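Local atomic coordinates of phiAB6 tailspike (Unidentified phage, PDB entry 5JS4), a protein that fragments the exopolysaccharide of Acinetobacter baumannii, working as a beta-helical trimeric tailspike of bacteriophage phiAB6. Residues A[242-245]-A[246-250]; A[305-308]-A[309-312]; A[554-558]-A[559-563]; A[613-616]-A[617-620]; A[631-634]-A[635-638]. All blocks are in the same frame, centred on the assembly; numbering follows the deposited sequence.

Contact 1. Residues A[242-245]-A[246-250]; sequences NLIT and VDNFG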
loop_
_atom_site.group_PDB
_atom_site.type_symbol
_atom_site.label_atom_id
_atom_site.label_comp_id
_atom_site.label_asym_id
_atom_site.label_seq_id
_atom_site.Cartn_x
_atom_site.Cartn_y
_atom_site.Cartn_z
ATOM N N ASN A 242 -37.202 17.294 -12.084
ATOM C CA ASN A 242 -36.237 16.920 -11.043
ATOM C C ASN A 242 -35.502 15.621 -11.352
ATOM O O ASN A 242 -34.294 15.527 -11.148
ATOM C CB ASN A 242 -36.918 16.795 -9.671
ATOM C CG ASN A 242 -37.306 18.134 -9.056
ATOM O OD1 ASN A 242 -38.087 18.169 -8.100
ATOM N ND2 ASN A 242 -36.755 19.229 -9.561
ATOM N N LEU A 243 -36.241 14.624 -11.829
ATOM C CA LEU A 243 -35.675 13.325 -12.181
ATOM C C LEU A 243 -36.391 12.792 -13.413
ATOM O O LEU A 243 -37.613 12.642 -13.407
ATOM C CB LEU A 243 -35.821 12.344 -11.012
ATOM C CG LEU A 243 -35.433 10.880 -11.254
ATOM C CD1 LEU A 243 -33.954 10.738 -11.577
ATOM C CD2 LEU A 243 -35.796 10.039 -10.042
ATOM N N ILE A 244 -35.619 12.522 -14.464
ATOM C CA ILE A 244 -36.135 11.977 -15.715
ATOM C C ILE A 244 -35.447 10.633 -15.950
ATOM O O ILE A 244 -34.233 10.523 -15.801
ATOM C CB ILE A 244 -35.858 12.930 -16.900
ATOM C CG1 ILE A 244 -36.442 14.317 -16.615
ATOM C CG2 ILE A 244 -36.448 12.378 -18.189
ATOM C CD1 ILE A 244 -35.893 15.414 -17.500
ATOM N N THR A 245 -36.228 9.613 -16.298
ATOM C CA THR A 245 -35.700 8.270 -16.552
ATOM C C THR A 245 -36.193 7.763 -17.901
ATOM O O THR A 245 -36.971 8.432 -18.581
ATOM C CB THR A 245 -36.125 7.253 -15.466
ATOM O OG1 THR A 245 -37.473 6.829 -15.697
ATOM C CG2 THR A 245 -36.004 7.844 -14.063
ATOM N N VAL A 246 -35.753 6.566 -18.275
ATOM C CA VAL A 246 -36.238 5.930 -19.499
ATOM C C VAL A 246 -37.755 5.698 -19.475
ATOM O O VAL A 246 -38.382 5.626 -20.530
ATOM C CB VAL A 246 -35.494 4.609 -19.814
ATOM C CG1 VAL A 246 -34.032 4.891 -20.136
ATOM C CG2 VAL A 246 -35.623 3.601 -18.675
ATOM N N ASP A 247 -38.340 5.599 -18.282
ATOM C CA ASP A 247 -39.797 5.468 -18.147
ATOM C C ASP A 247 -40.539 6.656 -18.760
ATOM O O ASP A 247 -41.646 6.496 -19.275
ATOM C CB ASP A 247 -40.209 5.309 -16.680
ATOM C CG ASP A 247 -39.674 4.038 -16.049
ATOM O OD1 ASP A 247 -38.956 3.271 -16.729
ATOM O OD2 ASP A 247 -39.977 3.804 -14.862
ATOM N N ASN A 248 -39.923 7.839 -18.720
ATOM C CA ASN A 248 -40.510 9.037 -19.327
ATOM C C ASN A 248 -40.693 8.881 -20.830
ATOM O O ASN A 248 -41.543 9.539 -21.419
ATOM C CB ASN A 248 -39.653 10.287 -19.087
ATOM C CG ASN A 248 -39.802 10.849 -17.690
ATOM O OD1 ASN A 248 -40.404 11.903 -17.488
ATOM N ND2 ASN A 248 -39.228 10.172 -16.727
ATOM N N PHE A 249 -39.885 8.015 -21.438
ATOM C CA PHE A 249 -39.878 7.816 -22.882
ATOM C C PHE A 249 -40.514 6.491 -23.297
ATOM O O PHE A 249 -40.312 6.019 -24.417
ATOM C CB PHE A 249 -38.442 7.948 -23.389
ATOM C CG PHE A 249 -37.876 9.314 -23.163
ATOM C CD1 PHE A 249 -37.263 9.638 -21.960
ATOM C CD2 PHE A 249 -38.015 10.298 -24.128
ATOM C CE1 PHE A 249 -36.769 10.911 -21.738
ATOM C CE2 PHE A 249 -37.527 11.573 -23.913
ATOM C CZ PHE A 249 -36.901 11.881 -22.717
ATOM N N GLY A 250 -41.296 5.908 -22.393
ATOM C CA GLY A 250 -42.115 4.743 -22.710
ATOM C C GLY A 250 -41.501 3.386 -22.418
ATOM O O GLY A 250 -42.042 2.366 -22.846
#

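Contact 2. Residues A[305-308]-A[309-312]; sequences VSEF and YYNL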
loop_
_atom_site.group_PDB
_atom_site.type_symbol
_atom_site.label_atom_id
_atom_site.label_comp_id
_atom_site.label_asym_id
_atom_site.label_seq_id
_atom_site.Cartn_x
_atom_site.Cartn_y
_atom_site.Cartn_z
ATOM N N VAL A 305 -25.936 -11.500 -7.792
ATOM C CA VAL A 305 -26.070 -12.227 -9.047
ATOM C C VAL A 305 -27.173 -13.267 -8.867
ATOM O O VAL A 305 -26.912 -14.448 -8.635
ATOM C CB VAL A 305 -24.718 -12.848 -9.460
ATOM C CG1 VAL A 305 -24.827 -13.584 -10.789
ATOM C CG2 VAL A 305 -23.661 -11.754 -9.558
ATOM N N SER A 306 -28.416 -12.798 -8.948
ATOM C CA SER A 306 -29.583 -13.658 -8.765
ATOM C C SER A 306 -30.833 -13.055 -9.402
ATOM O O SER A 306 -30.950 -11.833 -9.542
ATOM C CB SER A 306 -29.833 -13.916 -7.276
ATOM O OG SER A 306 -30.317 -12.755 -6.622
ATOM N N GLU A 307 -31.768 -13.928 -9.769
ATOM C CA GLU A 307 -33.026 -13.515 -10.398
ATOM C C GLU A 307 -33.819 -12.544 -9.525
ATOM O O GLU A 307 -34.517 -11.672 -10.045
ATOM C CB GLU A 307 -33.892 -14.737 -10.736
ATOM C CG GLU A 307 -33.298 -15.662 -11.790
ATOM C CD GLU A 307 -33.214 -15.040 -13.174
ATOM O OE1 GLU A 307 -34.061 -14.188 -13.518
ATOM O OE2 GLU A 307 -32.295 -15.414 -13.931
ATOM N N PHE A 308 -33.706 -12.696 -8.205
ATOM C CA PHE A 308 -34.364 -11.797 -7.259
ATOM C C PHE A 308 -34.029 -10.341 -7.575
ATOM O O PHE A 308 -34.920 -9.496 -7.627
ATOM C CB PHE A 308 -33.965 -12.133 -5.816
ATOM C CG PHE A 308 -34.544 -11.196 -4.789
ATOM C CD1 PHE A 308 -35.824 -11.392 -4.292
ATOM C CD2 PHE A 308 -33.807 -10.116 -4.317
ATOM C CE1 PHE A 308 -36.358 -10.532 -3.344
ATOM C CE2 PHE A 308 -34.336 -9.252 -3.373
ATOM C CZ PHE A 308 -35.613 -9.461 -2.885
ATOM N N TYR A 309 -32.751 -10.054 -7.800
ATOM C CA TYR A 309 -32.329 -8.679 -8.072
ATOM C C TYR A 309 -32.583 -8.273 -9.528
ATOM O O TYR A 309 -32.939 -7.122 -9.783
ATOM C CB TYR A 309 -30.878 -8.440 -7.606
ATOM C CG TYR A 309 -30.792 -8.518 -6.091
ATOM C CD1 TYR A 309 -31.286 -7.484 -5.293
ATOM C CD2 TYR A 309 -30.293 -9.653 -5.453
ATOM C CE1 TYR A 309 -31.260 -7.569 -3.909
ATOM C CE2 TYR A 309 -30.254 -9.740 -4.070
ATOM C CZ TYR A 309 -30.742 -8.699 -3.301
ATOM O OH TYR A 309 -30.717 -8.794 -1.926
ATOM N N TYR A 310 -32.465 -9.209 -10.473
ATOM C CA TYR A 310 -32.759 -8.896 -11.881
ATOM C C TYR A 310 -34.216 -8.460 -12.052
ATOM O O TYR A 310 -34.515 -7.563 -12.840
ATOM C CB TYR A 310 -32.502 -10.081 -12.826
ATOM C CG TYR A 310 -31.179 -10.801 -12.667
ATOM C CD1 TYR A 310 -30.037 -10.144 -12.208
ATOM C CD2 TYR A 310 -31.066 -12.145 -13.014
ATOM C CE1 TYR A 310 -28.834 -10.817 -12.069
ATOM C CE2 TYR A 310 -29.869 -12.826 -12.877
ATOM C CZ TYR A 310 -28.757 -12.159 -12.407
ATOM O OH TYR A 310 -27.566 -12.834 -12.275
ATOM N N ASN A 311 -35.118 -9.112 -11.323
ATOM C CA ASN A 311 -36.543 -8.795 -11.400
ATOM C C ASN A 311 -36.893 -7.444 -10.785
ATOM O O ASN A 311 -37.854 -6.805 -11.208
ATOM C CB ASN A 311 -37.380 -9.898 -10.743
ATOM C CG ASN A 311 -37.466 -11.149 -11.597
ATOM O OD1 ASN A 311 -37.278 -11.100 -12.810
ATOM N ND2 ASN A 311 -37.763 -12.276 -10.965
ATOM N N LEU A 312 -36.119 -7.017 -9.791
ATOM C CA LEU A 312 -36.345 -5.723 -9.148
ATOM C C LEU A 312 -35.750 -4.572 -9.953
ATOM O O LEU A 312 -36.366 -3.516 -10.078
ATOM C CB LEU A 312 -35.778 -5.720 -7.728
ATOM C CG LEU A 312 -36.480 -6.649 -6.733
ATOM C CD1 LEU A 312 -35.757 -6.642 -5.398
ATOM C CD2 LEU A 312 -37.943 -6.276 -6.548
#

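Contact 3. Residues A[554-558]-A[559-563]; sequences ETHIS and SSTVT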
loop_
_atom_site.group_PDB
_atom_site.type_symbol
_atom_site.label_atom_id
_atom_site.label_comp_id
_atom_site.label_asym_id
_atom_site.label_seq_id
_atom_site.Cartn_x
_atom_site.Cartn_y
_atom_site.Cartn_z
ATOM N N GLU A 554 27.946 -4.242 -1.030
ATOM C CA GLU A 554 27.807 -3.246 0.034
ATOM C C GLU A 554 28.580 -1.999 -0.395
ATOM O O GLU A 554 29.797 -2.053 -0.565
ATOM C CB GLU A 554 28.363 -3.778 1.360
ATOM C CG GLU A 554 27.650 -5.017 1.905
ATOM C CD GLU A 554 28.349 -5.647 3.104
ATOM O OE1 GLU A 554 29.587 -5.516 3.241
ATOM O OE2 GLU A 554 27.660 -6.296 3.919
ATOM N N THR A 555 27.880 -0.887 -0.590
ATOM C CA THR A 555 28.538 0.342 -1.029
ATOM C C THR A 555 27.782 1.584 -0.548
ATOM O O THR A 555 26.882 1.488 0.287
ATOM C CB THR A 555 28.753 0.333 -2.565
ATOM O OG1 THR A 555 29.588 1.433 -2.954
ATOM C CG2 THR A 555 27.431 0.387 -3.322
ATOM N N HIS A 556 28.189 2.749 -1.044
ATOM C CA HIS A 556 27.550 4.013 -0.694
ATOM C C HIS A 556 26.344 4.268 -1.588
ATOM O O HIS A 556 26.314 3.831 -2.736
ATOM C CB HIS A 556 28.522 5.177 -0.883
ATOM C CG HIS A 556 29.818 5.011 -0.159
ATOM N ND1 HIS A 556 29.935 5.171 1.203
ATOM C CD2 HIS A 556 31.060 4.727 -0.614
ATOM C CE1 HIS A 556 31.193 4.979 1.558
ATOM N NE2 HIS A 556 31.894 4.705 0.475
ATOM N N ILE A 557 25.370 5.009 -1.074
ATOM C CA ILE A 557 24.242 5.455 -1.893
ATOM C C ILE A 557 24.759 6.403 -2.981
ATOM O O ILE A 557 24.401 6.271 -4.151
ATOM C CB ILE A 557 23.133 6.109 -1.039
ATOM C CG1 ILE A 557 22.502 5.058 -0.115
ATOM C CG2 ILE A 557 22.056 6.725 -1.925
ATOM C CD1 ILE A 557 21.554 5.618 0.926
ATOM N N SER A 558 25.614 7.343 -2.590
ATOM C CA SER A 558 26.281 8.223 -3.548
ATOM C C SER A 558 27.264 7.454 -4.424
ATOM O O SER A 558 28.109 6.722 -3.914
ATOM C CB SER A 558 27.036 9.325 -2.812
ATOM O OG SER A 558 27.866 10.049 -3.705
ATOM N N SER A 559 27.169 7.640 -5.737
ATOM C CA SER A 559 28.094 7.000 -6.673
ATOM C C SER A 559 29.478 7.660 -6.691
ATOM O O SER A 559 30.427 7.079 -7.215
ATOM C CB SER A 559 27.507 7.006 -8.086
ATOM O OG SER A 559 27.315 8.332 -8.547
ATOM N N SER A 560 29.597 8.864 -6.131
ATOM C CA SER A 560 30.866 9.596 -6.154
ATOM C C SER A 560 31.724 9.379 -4.902
ATOM O O SER A 560 32.932 9.589 -4.940
ATOM C CB SER A 560 30.623 11.093 -6.373
ATOM O OG SER A 560 29.908 11.667 -5.298
ATOM N N THR A 561 31.107 8.964 -3.799
ATOM C CA THR A 561 31.841 8.729 -2.558
ATOM C C THR A 561 32.753 7.511 -2.708
ATOM O O THR A 561 32.312 6.457 -3.162
ATOM C CB THR A 561 30.870 8.527 -1.383
ATOM O OG1 THR A 561 30.029 9.679 -1.268
ATOM C CG2 THR A 561 31.618 8.317 -0.072
ATOM N N VAL A 562 34.018 7.668 -2.326
ATOM C CA VAL A 562 35.024 6.616 -2.509
ATOM C C VAL A 562 35.783 6.280 -1.222
ATOM O O VAL A 562 36.889 5.738 -1.263
ATOM C CB VAL A 562 36.019 6.966 -3.640
ATOM C CG1 VAL A 562 35.314 6.944 -4.985
ATOM C CG2 VAL A 562 36.692 8.313 -3.394
ATOM N N THR A 563 35.181 6.587 -0.079
ATOM C CA THR A 563 35.727 6.166 1.202
ATOM C C THR A 563 35.427 4.685 1.407
ATOM O O THR A 563 34.536 4.135 0.759
ATOM C CB THR A 563 35.087 6.936 2.367
ATOM O OG1 THR A 563 33.671 6.744 2.341
ATOM C CG2 THR A 563 35.394 8.425 2.268
HETATM O O HOH W 1 28.249 12.562 -3.137
#

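Contact 4. Residues A[613-616]-A[617-620]; sequences TYDQ and SFST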
loop_
_atom_site.group_PDB
_atom_site.type_symbol
_atom_site.label_atom_id
_atom_site.label_comp_id
_atom_site.label_asym_id
_atom_site.label_seq_id
_atom_site.Cartn_x
_atom_site.Cartn_y
_atom_site.Cartn_z
ATOM N N THR A 613 54.109 -15.338 -1.072
ATOM C CA THR A 613 55.071 -16.428 -1.101
ATOM C C THR A 613 56.091 -16.259 -2.227
ATOM O O THR A 613 55.741 -15.887 -3.346
ATOM C CB THR A 613 54.334 -17.786 -1.156
ATOM O OG1 THR A 613 53.709 -18.012 0.118
ATOM C CG2 THR A 613 55.279 -18.941 -1.455
ATOM N N TYR A 614 57.354 -16.492 -1.883
ATOM C CA TYR A 614 58.460 -16.576 -2.832
ATOM C C TYR A 614 58.627 -18.027 -3.246
ATOM O O TYR A 614 58.585 -18.908 -2.402
ATOM C CB TYR A 614 59.750 -16.117 -2.161
ATOM C CG TYR A 614 61.001 -16.414 -2.950
ATOM C CD1 TYR A 614 61.429 -15.552 -3.949
ATOM C CD2 TYR A 614 61.760 -17.555 -2.694
ATOM C CE1 TYR A 614 62.575 -15.815 -4.674
ATOM C CE2 TYR A 614 62.909 -17.828 -3.413
ATOM C CZ TYR A 614 63.311 -16.953 -4.405
ATOM O OH TYR A 614 64.455 -17.205 -5.126
ATOM N N ASP A 615 58.829 -18.275 -4.538
ATOM C CA ASP A 615 59.106 -19.618 -5.040
ATOM C C ASP A 615 59.970 -19.458 -6.277
ATOM O O ASP A 615 59.528 -18.886 -7.272
ATOM C CB ASP A 615 57.799 -20.342 -5.369
ATOM C CG ASP A 615 57.997 -21.799 -5.779
ATOM O OD1 ASP A 615 59.132 -22.218 -6.090
ATOM O OD2 ASP A 615 56.985 -22.528 -5.790
ATOM N N GLN A 616 61.203 -19.944 -6.211
ATOM C CA GLN A 616 62.118 -19.776 -7.342
ATOM C C GLN A 616 61.673 -20.578 -8.570
ATOM O O GLN A 616 62.175 -20.340 -9.667
ATOM C CB GLN A 616 63.564 -20.087 -6.944
ATOM C CG GLN A 616 63.869 -21.534 -6.631
ATOM C CD GLN A 616 65.302 -21.714 -6.146
ATOM O OE1 GLN A 616 65.661 -21.258 -5.061
ATOM N NE2 GLN A 616 66.124 -22.375 -6.947
ATOM N N SER A 617 60.728 -21.504 -8.391
ATOM C CA SER A 617 60.136 -22.244 -9.521
ATOM C C SER A 617 58.967 -21.528 -10.209
ATOM O O SER A 617 58.508 -21.982 -11.265
ATOM C CB SER A 617 59.682 -23.641 -9.084
ATOM O OG SER A 617 60.793 -24.474 -8.830
ATOM N N PHE A 618 58.469 -20.436 -9.627
ATOM C CA PHE A 618 57.431 -19.641 -10.292
ATOM C C PHE A 618 57.980 -19.079 -11.603
ATOM O O PHE A 618 59.126 -18.637 -11.657
ATOM C CB PHE A 618 56.976 -18.436 -9.452
ATOM C CG PHE A 618 56.054 -18.763 -8.299
ATOM C CD1 PHE A 618 55.181 -19.848 -8.318
ATOM C CD2 PHE A 618 56.019 -17.913 -7.205
ATOM C CE1 PHE A 618 54.337 -20.099 -7.246
ATOM C CE2 PHE A 618 55.179 -18.159 -6.133
ATOM C CZ PHE A 618 54.335 -19.249 -6.154
ATOM N N SER A 619 57.136 -19.068 -12.633
ATOM C CA SER A 619 57.474 -18.447 -13.914
ATOM C C SER A 619 57.569 -16.926 -13.789
ATOM O O SER A 619 58.395 -16.293 -14.447
ATOM C CB SER A 619 56.430 -18.816 -14.971
ATOM O OG SER A 619 56.369 -20.219 -15.155
ATOM N N THR A 620 56.707 -16.350 -12.953
ATOM C CA THR A 620 56.735 -14.919 -12.655
ATOM C C THR A 620 56.528 -14.750 -11.152
ATOM O O THR A 620 55.842 -15.564 -10.540
ATOM C CB THR A 620 55.627 -14.156 -13.404
ATOM O OG1 THR A 620 54.342 -14.628 -12.983
ATOM C CG2 THR A 620 55.758 -14.340 -14.910
HETATM O O HOH W 2 61.641 -19.835 -12.563
#

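Contact 5. Residues A[631-634]-A[635-638]; sequences KEST and GVYR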
loop_
_atom_site.group_PDB
_atom_site.type_symbol
_atom_site.label_atom_id
_atom_site.label_comp_id
_atom_site.label_asym_id
_atom_site.label_seq_id
_atom_site.Cartn_x
_atom_site.Cartn_y
_atom_site.Cartn_z
ATOM N N LYS A 631 64.973 -12.193 -4.750
ATOM C CA LYS A 631 66.275 -12.484 -4.184
ATOM C C LYS A 631 67.229 -11.339 -4.501
ATOM O O LYS A 631 67.400 -10.965 -5.664
ATOM C CB LYS A 631 66.821 -13.795 -4.743
ATOM C CG LYS A 631 68.175 -14.186 -4.177
ATOM C CD LYS A 631 68.666 -15.486 -4.779
ATOM C CE LYS A 631 70.095 -15.783 -4.374
ATOM N NZ LYS A 631 70.592 -17.031 -5.014
ATOM N N GLU A 632 67.835 -10.782 -3.459
ATOM C CA GLU A 632 68.847 -9.734 -3.604
ATOM C C GLU A 632 70.247 -10.338 -3.721
ATOM O O GLU A 632 71.043 -9.942 -4.577
ATOM C CB GLU A 632 68.783 -8.789 -2.403
ATOM C CG GLU A 632 69.852 -7.707 -2.387
ATOM C CD GLU A 632 69.592 -6.664 -1.322
ATOM O OE1 GLU A 632 68.692 -5.829 -1.520
ATOM O OE2 GLU A 632 70.289 -6.676 -0.293
ATOM N N SER A 633 70.545 -11.282 -2.838
ATOM C CA SER A 633 71.826 -11.979 -2.815
ATOM C C SER A 633 71.632 -13.254 -1.997
ATOM O O SER A 633 70.530 -13.512 -1.526
ATOM C CB SER A 633 72.914 -11.093 -2.201
ATOM O OG SER A 633 72.638 -10.793 -0.844
ATOM N N THR A 634 72.686 -14.046 -1.834
ATOM C CA THR A 634 72.576 -15.303 -1.094
ATOM C C THR A 634 71.964 -15.056 0.280
ATOM O O THR A 634 72.498 -14.293 1.080
ATOM C CB THR A 634 73.943 -15.987 -0.931
ATOM O OG1 THR A 634 74.520 -16.197 -2.227
ATOM C CG2 THR A 634 73.803 -17.328 -0.211
ATOM N N GLY A 635 70.819 -15.683 0.522
ATOM C CA GLY A 635 70.142 -15.592 1.807
ATOM C C GLY A 635 69.425 -14.290 2.105
ATOM O O GLY A 635 68.882 -14.142 3.193
ATOM N N VAL A 636 69.393 -13.357 1.154
ATOM C CA VAL A 636 68.801 -12.040 1.386
ATOM C C VAL A 636 67.710 -11.768 0.360
ATOM O O VAL A 636 67.964 -11.782 -0.847
ATOM C CB VAL A 636 69.852 -10.915 1.313
ATOM C CG1 VAL A 636 69.218 -9.579 1.683
ATOM C CG2 VAL A 636 71.032 -11.223 2.225
ATOM N N TYR A 637 66.499 -11.525 0.856
ATOM C CA TYR A 637 65.314 -11.352 0.026
ATOM C C TYR A 637 64.657 -10.026 0.341
ATOM O O TYR A 637 64.615 -9.625 1.496
ATOM C CB TYR A 637 64.344 -12.518 0.271
ATOM C CG TYR A 637 64.961 -13.810 -0.189
ATOM C CD1 TYR A 637 65.909 -14.466 0.589
ATOM C CD2 TYR A 637 64.664 -14.334 -1.440
ATOM C CE1 TYR A 637 66.524 -15.622 0.150
ATOM C CE2 TYR A 637 65.272 -15.489 -1.886
ATOM C CZ TYR A 637 66.205 -16.126 -1.093
ATOM O OH TYR A 637 66.815 -17.272 -1.533
ATOM N N ARG A 638 64.161 -9.343 -0.686
ATOM C CA ARG A 638 63.414 -8.106 -0.493
ATOM C C ARG A 638 61.937 -8.357 -0.721
ATOM O O ARG A 638 61.548 -8.840 -1.782
ATOM C CB ARG A 638 63.873 -7.017 -1.470
ATOM C CG ARG A 638 65.308 -6.562 -1.299
ATOM C CD ARG A 638 65.548 -5.243 -2.023
ATOM N NE ARG A 638 65.281 -5.347 -3.453
ATOM C CZ ARG A 638 66.174 -5.689 -4.384
ATOM N NH1 ARG A 638 67.431 -5.976 -4.061
ATOM N NH2 ARG A 638 65.800 -5.745 -5.659
#

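Contact 1. Residues A[242-245]-A[246-250]
An ST turn at Thr245 leads into the 3-10 segment 246-248, in the loop between helix 236-239 and helix 260-268. Thr245 OG1 accepts a hydrogen bond from Asp247 N at 3.0 Å, through an N-H...O angle of 139°. Its first torsion (chi1 79°) sets OG1 between the backbone N and the carbonyl carbon, turned to the amides that follow. Thr245 O takes Asn248 N, also at 3.0 Å, the donor standing well above the carbonyl plane. The bond from Asp247 N to OG1 makes the ST turn; the one from Asn248 N to Thr245 O starts the 3-10 segment, within the range of the pectate lyase-like family. The side chains of Ile244 and Asn248 cross at about a right angle, and the apolar contact is made by Ile244 CG2, 3.9 Å from Phe249 CE1. Thr245 O meets the edge of the Phe249 ring, 3.6 Å from CD1. Asn242 of the second subunit hydrogen-bonds Thr245 OG1 through OD1, and Tyr232 of that subunit packs edge-to-face with Phe249. Asp247 OD1 is held by Tyr284 of the same chain.

Contact 2. Residues A[305-308]-A[309-312]
Phe308 turns the edge of its ring onto the face of Tyr309, a T-shaped pair with centroids 4.7 Å apart and planes at 84°. Phe308 CD2 stands over the centre of the tyrosine ring, 3.5 Å from Tyr309 CZ. Its anti first torsion (chi1 177°) also brings Phe308 CE2 to 3.6 Å from Leu312 CD1, one helical turn on. Ser306 OG comes to the edge of the Tyr309 ring, 3.3 Å from CD2. The Tyr310 ring folds back over the helix start: Ser306 O sits over the centre of one face, while Glu307 OE2 lies at the edge, its carboxylate nearly perpendicular to the ring. Ser306, the N-cap residue, gives its carbonyl to Tyr310 N at 3.2 Å, nearly straight and in the carbonyl plane, and more weakly to Tyr309 N. Asn311 N bonds Glu307 O at 2.9 Å. Tyr310 also borders a pocket occupied by malonic acid, with Arg343 and Ile370 among its other residues. Glu307 is salt-bridged to Arg283, and Tyr309 OH reaches Gly294 O of the second subunit. The short helix 307-312 leads into strand 313-318 of the beta-helix, Tyr310 packing on strands 340-345 and 362-370.

Contact 3. Residues A[554-558]-A[559-563]
His556 NE2 donates to Thr563 O at 2.7 Å with an N-H...O angle of 168°, bridging a loop that opens with an ST turn at Ser558 and joins strand 551-556, which pairs across the trimer interface, to strand 566-573. The acceptor lies in the imidazole plane, whereas the donor stands above the plane of the Thr563 carbonyl. Thr561 lays its methyl over one face of the same ring: CG2 is 3.5 Å from the centroid, almost on the ring normal, a CH-pi contact. The two side chains cross at about a right angle. Edge and face of the imidazole are thus both engaged by the returning loop, which fixes its rotation.

The ST turn shapes the loop itself. Ser558 OG, swung anti to the amide N of its own residue (chi1 170°), reaches forward over the turn and receives Ser560 N at 3.2 Å. It also lies 3.3 Å from Thr561 OG1, a weak and unsettled bond. Thr561 O is in turn hydrogen-bonded by Gln579 NE2 of the second subunit.

Farther out, Glu554, Thr555 and His556 pair in a parallel ladder with a strand of the third subunit. Glu554 OE2 forms salt bridges with Lys567 of its own chain and Lys567 of the second subunit. A water links two of the loop's hydroxyls, 2.6 Å from Ser558 OG and 2.9 Å from Ser560 OG.

Contact 4. Residues A[613-616]-A[617-620]
Phe618 lays one face of its ring over the methylene of Asp615, whose CB is 3.5 Å from the ring centroid and 12° off the normal, a CH-pi contact. The side chains cross at about a right angle, with carboxylate and ring planes 48° apart. At the ring edge, Thr613 O lies in plane, 3.6 Å from Phe618 CE2. The turn that brings them together is a type I beta turn from Asp615 to Phe618, closing the end of strand 602-615: Phe618 N bonds Asp615 O at 3.0 Å. The Asp615 side chain, in the anti conformation about CA-CB (chi1 -175°), adds a bond of its own: OD1 accepts Ser617 N at 2.9 Å from above the carboxylate plane, which makes an Asx turn. A water donates to both Gln616 O, at 3.0 Å, and Phe618 O, at 2.9 Å. Asn651 of the second subunit packs on Phe618. Asp615 OD2 forms salt bridges with Arg664 and Arg710 of the same chain, so the carboxylate is shared between a turn amide through one oxygen and two guanidinium groups through the other. Such a setting would probably keep the buried aspartate charged while its methylene serves as the apolar partner of the phenylalanine.

Contact 5. Residues A[631-634]-A[635-638]
Backbone hydrogen bonds join Glu632 and Ser633 to Val636 across a tight reversal. Val636 O accepts two amides, Glu632 N at 2.8 Å and Ser633 N at 3.3 Å, and Val636 N returns a bond to Ser633 O at 2.9 Å. Two consecutive residues thus face one, with the register shifting by one on the way to the Lys631-Tyr637 pair, which is antiparallel and non-hydrogen-bonded.

The charged contact is a salt bridge: Glu632 OE1 receives Arg638 NH1 on its anti lone pair, at 2.8 Å and 165°. OE1 lies in the guanidinium plane, and the two planar groups are 37° apart. The glutamate chain is extended beyond CG, while the arginine bends at chi3 to meet it. Each has further partners, Glu632 OE2 with Lys695 and Arg638 NE with Glu640.

Van der Waals contacts lie on both faces of the hairpin. On one, Lys631 CB rests 3.7 Å from Tyr637 CE2, the two side chains meeting at a slant, and Lys631 NZ continues to Asp707. On the other, a methyl meets a hydroxyl, with Val636 CG2 3.5 Å from Ser633 OG.

Gly635, at positive phi, occupies the third position of a type II turn from Ser633 to Val636. The arrangement is a two-residue beta hairpin with a classic beta bulge next to its turn.

The five contacts follow one another along an elongated chain, with contacts 1 and 2 on one side of its centre and contacts 3, 4 and 5 on the other. Contacts 1 and 2 lie about 22 Å apart between centres. In contact 2 a bound malonic acid, probably from the crystallisation liquor, lies about 4 Å from the side chain of Tyr310 and may mark a pocket. Contact 3 is about 65 Å from contact 2 and 38 Å from contact 4, between centres. Contacts 4 and 5, about 14 Å apart, touch directly: Tyr614 CZ packs 3.5 Å from Tyr637 CE2. Contacts 1 to 4 all meet the second subunit, whereas contact 5 touches no other chain.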